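Local atomic coordinates of predicted ATPase involved in replication control, Cdc46/Mcm family (Methanopyrus kandleri AV19, PDB entry 3F8T), a protein that probably binds ATP and single-stranded DNA as a member of the MCM replicative helicase family, with a likely role in DNA replication. Residues 123-128 with 137-142; 158-163 with 178-183. The protein carries 2 engineered substitutions. One frame throughout, in Å; residues are numbered along the deposited sequence.

How the contacts relate
Both contacts lie in the part of the chain assigned to the MCM OB fold, and they share one sheet. Contact 1 pairs strand 118-130 with strand 134-140 as a hairpin; contact 2, which opens after contact 1 has closed, pairs strand 160-168 with strand 176-180. Their centres are about 10 Å apart because strands 118-130 and 160-168 are themselves antiparallel neighbours: Val-161 N lies 2.9 Å from Gly-123 O, a probable hydrogen bond. The order across this region is therefore 134-140, 118-130, 160-168, 176-180. In contact 2, Ile-183 packs on Leu-404 and Ile-407 of helix 396-409, so that this part of the chain also meets a distant helix.

Contact 1: 123-128 with 137-142; sequences GVVREV and AIVDTG
Arg-126 and Asp-140 meet through a salt bridge above a backbone pairing that slips by one residue. The arginine CB sits 3.6 Å from Ile-138 O and also nears the CG2 branch of that isoleucine. With chi1 at -66°, CG lies anti to the carbonyl carbon and comes 3.8 Å from Asp-140 CB, and CD remains near the same methylene. Bends at chi2 and chi3 place CD and NE, the latter lying close to the like charge of Arg-292. At the tip, NH1 reaches Asp-140 OD2 at 3.2 Å, the oxygen lying near the guanidinium plane, while the two flat groups stand 87° apart. The other carboxylate oxygen, Asp-140 OD1, takes the N-H of Gly-142 at 2.9 Å from above the carboxylate plane, an Asx turn just past the strand; the two bonds together limit how the carboxylate can rotate.

The pairing belongs to a beta hairpin of the OB fold, interrupted by a classic beta bulge. Arg-126 and Glu-127 both face Ile-138, whose O receives a bond from Arg-126 N at 2.8 Å and a weak one from Glu-127 N. Ile-138 N returns a bond to Glu-127 O, and on the other side of the bulge Val-124 and Asp-140 exchange two backbone bonds. Glu-127 and Ile-138 lie side by side, OE1 3.8 Å from Ile-138 CD1, and the same OE1 forms a salt bridge with Arg-292 on strand 289-293. On the reverse face Val-125, Val-128, Ala-137 and Val-139 form an apolar layer, Val-128 CG1 standing 4.2 Å from Ala-137 CB. At the far end Gly-123 CA approaches Asp-140 O to 3.2 Å in a CA-H...O contact, where a side chain would collide with that oxygen.

Contact 2: 158-163 with 178-183; sequences GLRVEI and HKKDPI
CG anti to the backbone N (chi1 -169°), followed by an extended chain as far as NE, carries Arg-160 past Lys-180 to the backbone of Asp-181, Pro-182 and Ile-183. Arg-160 CD lies 3.4 Å from Asp-181 O, and Arg-160 NH2 gives that oxygen a hydrogen bond of 3.2 Å, with the acceptor in the guanidinium plane. Ile-183 C lies over one guanidinium face, offset toward its rim, while NH1 forms a salt bridge with Glu-122 on strand 118-130. An alanine here would probably leave Asp-181 O and Glu-122 without their charged partner and the backbone of residues 181-183 less firmly held.

In Lys-180, chi1 near -65° sets CG beside the backbone N, and the bend at chi2 places CD; from there the extended remainder runs to Glu-162. Lys-180 CB touches Arg-160 O at 3.4 Å, CG passes near Glu-162 N, and Lys-180 CE lies 3.7 Å from both the CB and OE1 of Glu-162. Lys-180 NZ and Glu-162 OE1 form only a long salt bridge of 3.8 Å. The second carboxylate oxygen, OE2, bonds Ser-120 OG, so this glutamate links the lysine with the neighbouring strand. Elsewhere Leu-159 crosses Lys-179 at about a right angle, CD1 of the leucine against CG of the lysine at 3.6 Å.

Beneath these side chains, Glu-162 and His-178 exchange two backbone bonds; His-178 N comes to Glu-162 O nearly along the C=O axis. Two residues along, Lys-180 N bonds Arg-160 O, but the link from Arg-160 N to Lys-180 O passes through a water, which accepts from the N-H and donates to the carbonyl oxygen. This is antiparallel pairing of strands 160-168 and 176-180 in the OB fold, within the sheet that also holds strand 118-130.

Contact 1: 123-128 with 137-142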
loop_
_atom_site.group_PDB
_atom_site.type_symbol
_atom_site.label_atom_id
_atom_site.label_comp_id
_atom_site.label_asym_id
_atom_site.label_seq_id
_atom_site.Cartn_x
_atom_site.Cartn_y
_atom_site.Cartn_z
ATOM N N GLY A 123 -8.019 -2.090 7.383
ATOM C CA GLY A 123 -7.595 -2.761 6.167
ATOM C C GLY A 123 -7.851 -1.972 4.903
ATOM O O GLY A 123 -7.986 -0.754 4.945
ATOM N N VAL A 124 -7.907 -2.679 3.781
ATOM C CA VAL A 124 -7.994 -2.062 2.445
ATOM C C VAL A 124 -9.412 -2.176 1.924
ATOM O O VAL A 124 -10.013 -3.247 1.996
ATOM C CB VAL A 124 -6.983 -2.707 1.432
ATOM C CG1 VAL A 124 -7.150 -2.129 0.008
ATOM C CG2 VAL A 124 -5.534 -2.494 1.906
ATOM N N VAL A 125 -9.945 -1.055 1.433
ATOM C CA VAL A 125 -11.294 -1.015 0.892
ATOM C C VAL A 125 -11.314 -1.729 -0.457
ATOM O O VAL A 125 -10.615 -1.344 -1.404
ATOM C CB VAL A 125 -11.835 0.450 0.755
ATOM C CG1 VAL A 125 -13.266 0.450 0.236
ATOM C CG2 VAL A 125 -11.741 1.202 2.091
ATOM N N ARG A 126 -12.117 -2.783 -0.536
ATOM C CA ARG A 126 -12.239 -3.560 -1.768
ATOM C C ARG A 126 -13.291 -2.980 -2.698
ATOM O O ARG A 126 -13.167 -3.073 -3.926
ATOM C CB ARG A 126 -12.635 -4.993 -1.429
ATOM C CG ARG A 126 -11.574 -5.750 -0.656
ATOM C CD ARG A 126 -10.517 -6.312 -1.591
ATOM N NE ARG A 126 -10.938 -7.605 -2.109
ATOM C CZ ARG A 126 -10.378 -8.766 -1.792
ATOM N NH1 ARG A 126 -9.340 -8.828 -0.967
ATOM N NH2 ARG A 126 -10.862 -9.873 -2.318
ATOM N N GLU A 127 -14.329 -2.387 -2.107
ATOM C CA GLU A 127 -15.507 -2.012 -2.868
ATOM C C GLU A 127 -16.335 -0.977 -2.110
ATOM O O GLU A 127 -16.334 -0.941 -0.875
ATOM C CB GLU A 127 -16.348 -3.266 -3.162
ATOM C CG GLU A 127 -17.581 -3.016 -4.015
ATOM C CD GLU A 127 -18.420 -4.258 -4.208
ATOM O OE1 GLU A 127 -17.843 -5.372 -4.339
ATOM O OE2 GLU A 127 -19.668 -4.112 -4.232
ATOM N N VAL A 128 -17.011 -0.113 -2.858
ATOM C CA VAL A 128 -17.970 0.815 -2.270
ATOM C C VAL A 128 -19.231 0.792 -3.111
ATOM O O VAL A 128 -19.181 0.462 -4.300
ATOM C CB VAL A 128 -17.429 2.255 -2.136
ATOM C CG1 VAL A 128 -16.172 2.301 -1.277
ATOM C CG2 VAL A 128 -17.193 2.939 -3.517
ATOM N N ALA A 137 -19.523 -0.287 2.128
ATOM C CA ALA A 137 -18.188 -0.679 1.707
ATOM C C ALA A 137 -17.896 -2.111 2.126
ATOM O O ALA A 137 -18.526 -2.655 3.058
ATOM C CB ALA A 137 -17.148 0.278 2.280
ATOM N N ILE A 138 -16.957 -2.738 1.418
ATOM C CA ILE A 138 -16.403 -4.012 1.873
ATOM C C ILE A 138 -14.926 -3.764 2.152
ATOM O O ILE A 138 -14.226 -3.202 1.294
ATOM C CB ILE A 138 -16.548 -5.125 0.832
ATOM C CG1 ILE A 138 -18.025 -5.486 0.605
ATOM C CG2 ILE A 138 -15.737 -6.365 1.262
ATOM C CD1 ILE A 138 -18.229 -6.271 -0.692
ATOM N N VAL A 139 -14.471 -4.161 3.343
ATOM C CA VAL A 139 -13.075 -3.956 3.746
ATOM C C VAL A 139 -12.330 -5.277 4.002
ATOM O O VAL A 139 -12.757 -6.101 4.824
ATOM C CB VAL A 139 -12.985 -3.046 5.024
ATOM C CG1 VAL A 139 -11.561 -2.848 5.447
ATOM C CG2 VAL A 139 -13.658 -1.687 4.786
ATOM N N ASP A 140 -11.196 -5.451 3.327
ATOM C CA ASP A 140 -10.309 -6.600 3.554
ATOM C C ASP A 140 -9.437 -6.302 4.771
ATOM O O ASP A 140 -8.522 -5.473 4.704
ATOM C CB ASP A 140 -9.451 -6.861 2.302
ATOM C CG ASP A 140 -8.415 -7.986 2.491
ATOM O OD1 ASP A 140 -8.442 -8.730 3.502
ATOM O OD2 ASP A 140 -7.547 -8.100 1.604
ATOM N N THR A 141 -9.732 -6.967 5.887
ATOM C CA THR A 141 -8.968 -6.748 7.125
ATOM C C THR A 141 -7.784 -7.723 7.274
ATOM O O THR A 141 -7.128 -7.767 8.313
ATOM C CB THR A 141 -9.861 -6.826 8.382
ATOM O OG1 THR A 141 -10.464 -8.115 8.453
ATOM C CG2 THR A 141 -10.959 -5.779 8.344
ATOM N N GLY A 142 -7.507 -8.487 6.229
ATOM C CA GLY A 142 -6.381 -9.424 6.263
ATOM C C GLY A 142 -6.859 -10.858 6.179
ATOM O O GLY A 142 -6.463 -11.584 5.267
#

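Contact 2: 158-163 with 178-183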
loop_
_atom_site.group_PDB
_atom_site.type_symbol
_atom_site.label_atom_id
_atom_site.label_comp_id
_atom_site.label_asym_id
_atom_site.label_seq_id
_atom_site.Cartn_x
_atom_site.Cartn_y
_atom_site.Cartn_z
ATOM N N GLY A 158 -9.381 0.801 -2.491
ATOM C CA GLY A 158 -7.912 0.850 -2.487
ATOM C C GLY A 158 -7.340 1.594 -1.297
ATOM O O GLY A 158 -6.164 1.428 -0.955
ATOM N N LEU A 159 -8.170 2.428 -0.672
ATOM C CA LEU A 159 -7.761 3.185 0.511
ATOM C C LEU A 159 -7.520 2.235 1.674
ATOM O O LEU A 159 -8.262 1.275 1.844
ATOM C CB LEU A 159 -8.849 4.203 0.900
ATOM C CG LEU A 159 -8.446 5.421 1.727
ATOM C CD1 LEU A 159 -7.448 6.289 0.949
ATOM C CD2 LEU A 159 -9.711 6.221 2.083
ATOM N N ARG A 160 -6.469 2.489 2.450
ATOM C CA ARG A 160 -6.299 1.815 3.726
ATOM C C ARG A 160 -6.901 2.665 4.848
ATOM O O ARG A 160 -6.581 3.842 4.995
ATOM C CB ARG A 160 -4.830 1.532 4.008
ATOM C CG ARG A 160 -4.615 0.615 5.176
ATOM C CD ARG A 160 -3.217 -0.003 5.126
ATOM N NE ARG A 160 -2.914 -0.651 6.396
ATOM C CZ ARG A 160 -2.365 -0.033 7.434
ATOM N NH1 ARG A 160 -2.141 -0.712 8.560
ATOM N NH2 ARG A 160 -2.021 1.251 7.350
ATOM N N VAL A 161 -7.759 2.048 5.651
ATOM C CA VAL A 161 -8.549 2.784 6.629
ATOM C C VAL A 161 -8.612 2.078 7.983
ATOM O O VAL A 161 -8.486 0.854 8.062
ATOM C CB VAL A 161 -9.996 3.033 6.092
ATOM C CG1 VAL A 161 -9.953 3.857 4.812
ATOM C CG2 VAL A 161 -10.729 1.702 5.839
ATOM N N GLU A 162 -8.757 2.861 9.051
ATOM C CA GLU A 162 -9.258 2.327 10.306
ATOM C C GLU A 162 -10.677 2.847 10.505
ATOM O O GLU A 162 -10.943 4.059 10.376
ATOM C CB GLU A 162 -8.367 2.674 11.507
ATOM C CG GLU A 162 -8.800 1.936 12.795
ATOM C CD GLU A 162 -7.785 2.004 13.939
ATOM O OE1 GLU A 162 -6.968 2.951 13.970
ATOM O OE2 GLU A 162 -7.824 1.110 14.830
ATOM N N ILE A 163 -11.593 1.925 10.783
ATOM C CA ILE A 163 -13.005 2.275 10.934
ATOM C C ILE A 163 -13.462 1.862 12.308
ATOM O O ILE A 163 -13.352 0.692 12.698
ATOM C CB ILE A 163 -13.929 1.595 9.886
ATOM C CG1 ILE A 163 -13.466 1.898 8.465
ATOM C CG2 ILE A 163 -15.413 2.062 10.056
ATOM C CD1 ILE A 163 -14.351 1.288 7.375
ATOM N N HIS A 178 -10.872 6.686 9.622
ATOM C CA HIS A 178 -9.562 7.327 9.623
ATOM C C HIS A 178 -8.728 6.781 8.475
ATOM O O HIS A 178 -8.459 5.586 8.425
ATOM C CB HIS A 178 -8.846 7.092 10.949
ATOM C CG HIS A 178 -9.570 7.652 12.137
ATOM N ND1 HIS A 178 -9.651 9.004 12.390
ATOM C CD2 HIS A 178 -10.244 7.041 13.138
ATOM C CE1 HIS A 178 -10.347 9.203 13.496
ATOM N NE2 HIS A 178 -10.719 8.027 13.970
ATOM N N LYS A 179 -8.351 7.664 7.551
ATOM C CA LYS A 179 -7.466 7.316 6.439
ATOM C C LYS A 179 -6.093 6.972 7.007
ATOM O O LYS A 179 -5.623 7.608 7.961
ATOM C CB LYS A 179 -7.373 8.483 5.443
ATOM C CG LYS A 179 -6.887 8.083 4.051
ATOM C CD LYS A 179 -6.271 9.254 3.250
ATOM C CE LYS A 179 -7.309 10.270 2.791
ATOM N NZ LYS A 179 -6.761 11.172 1.714
ATOM N N LYS A 180 -5.463 5.943 6.451
ATOM C CA LYS A 180 -4.138 5.505 6.877
ATOM C C LYS A 180 -3.188 5.533 5.679
ATOM O O LYS A 180 -3.647 5.614 4.529
ATOM C CB LYS A 180 -4.189 4.074 7.443
ATOM C CG LYS A 180 -5.006 3.906 8.740
ATOM C CD LYS A 180 -4.368 4.662 9.901
ATOM C CE LYS A 180 -5.179 4.550 11.168
ATOM N NZ LYS A 180 -4.546 5.360 12.255
ATOM N N ASP A 181 -1.882 5.454 5.952
ATOM C CA ASP A 181 -0.867 5.274 4.901
ATOM C C ASP A 181 -1.193 3.975 4.161
ATOM O O ASP A 181 -1.790 3.084 4.750
ATOM C CB ASP A 181 0.544 5.138 5.504
ATOM C CG ASP A 181 0.956 6.335 6.366
ATOM O OD1 ASP A 181 0.485 7.464 6.110
ATOM O OD2 ASP A 181 1.771 6.135 7.307
ATOM N N PRO A 182 -0.801 3.853 2.876
ATOM C CA PRO A 182 -1.090 2.608 2.157
ATOM C C PRO A 182 -0.413 1.361 2.731
ATOM O O PRO A 182 -0.869 0.247 2.478
ATOM C CB PRO A 182 -0.563 2.882 0.739
ATOM C CG PRO A 182 -0.534 4.383 0.625
ATOM C CD PRO A 182 -0.139 4.843 2.008
ATOM N N ILE A 183 0.643 1.539 3.516
ATOM C CA ILE A 183 1.333 0.395 4.105
ATOM C C ILE A 183 1.338 0.475 5.638
ATOM O O ILE A 183 1.287 1.572 6.192
ATOM C CB ILE A 183 2.763 0.204 3.515
ATOM C CG1 ILE A 183 3.667 1.398 3.838
ATOM C CG2 ILE A 183 2.659 -0.035 1.997
ATOM C CD1 ILE A 183 5.176 1.070 3.760
HETATM O O HOH W 1 -4.445 4.660 1.975
HETATM O O HOH W 2 -7.676 5.261 13.751
#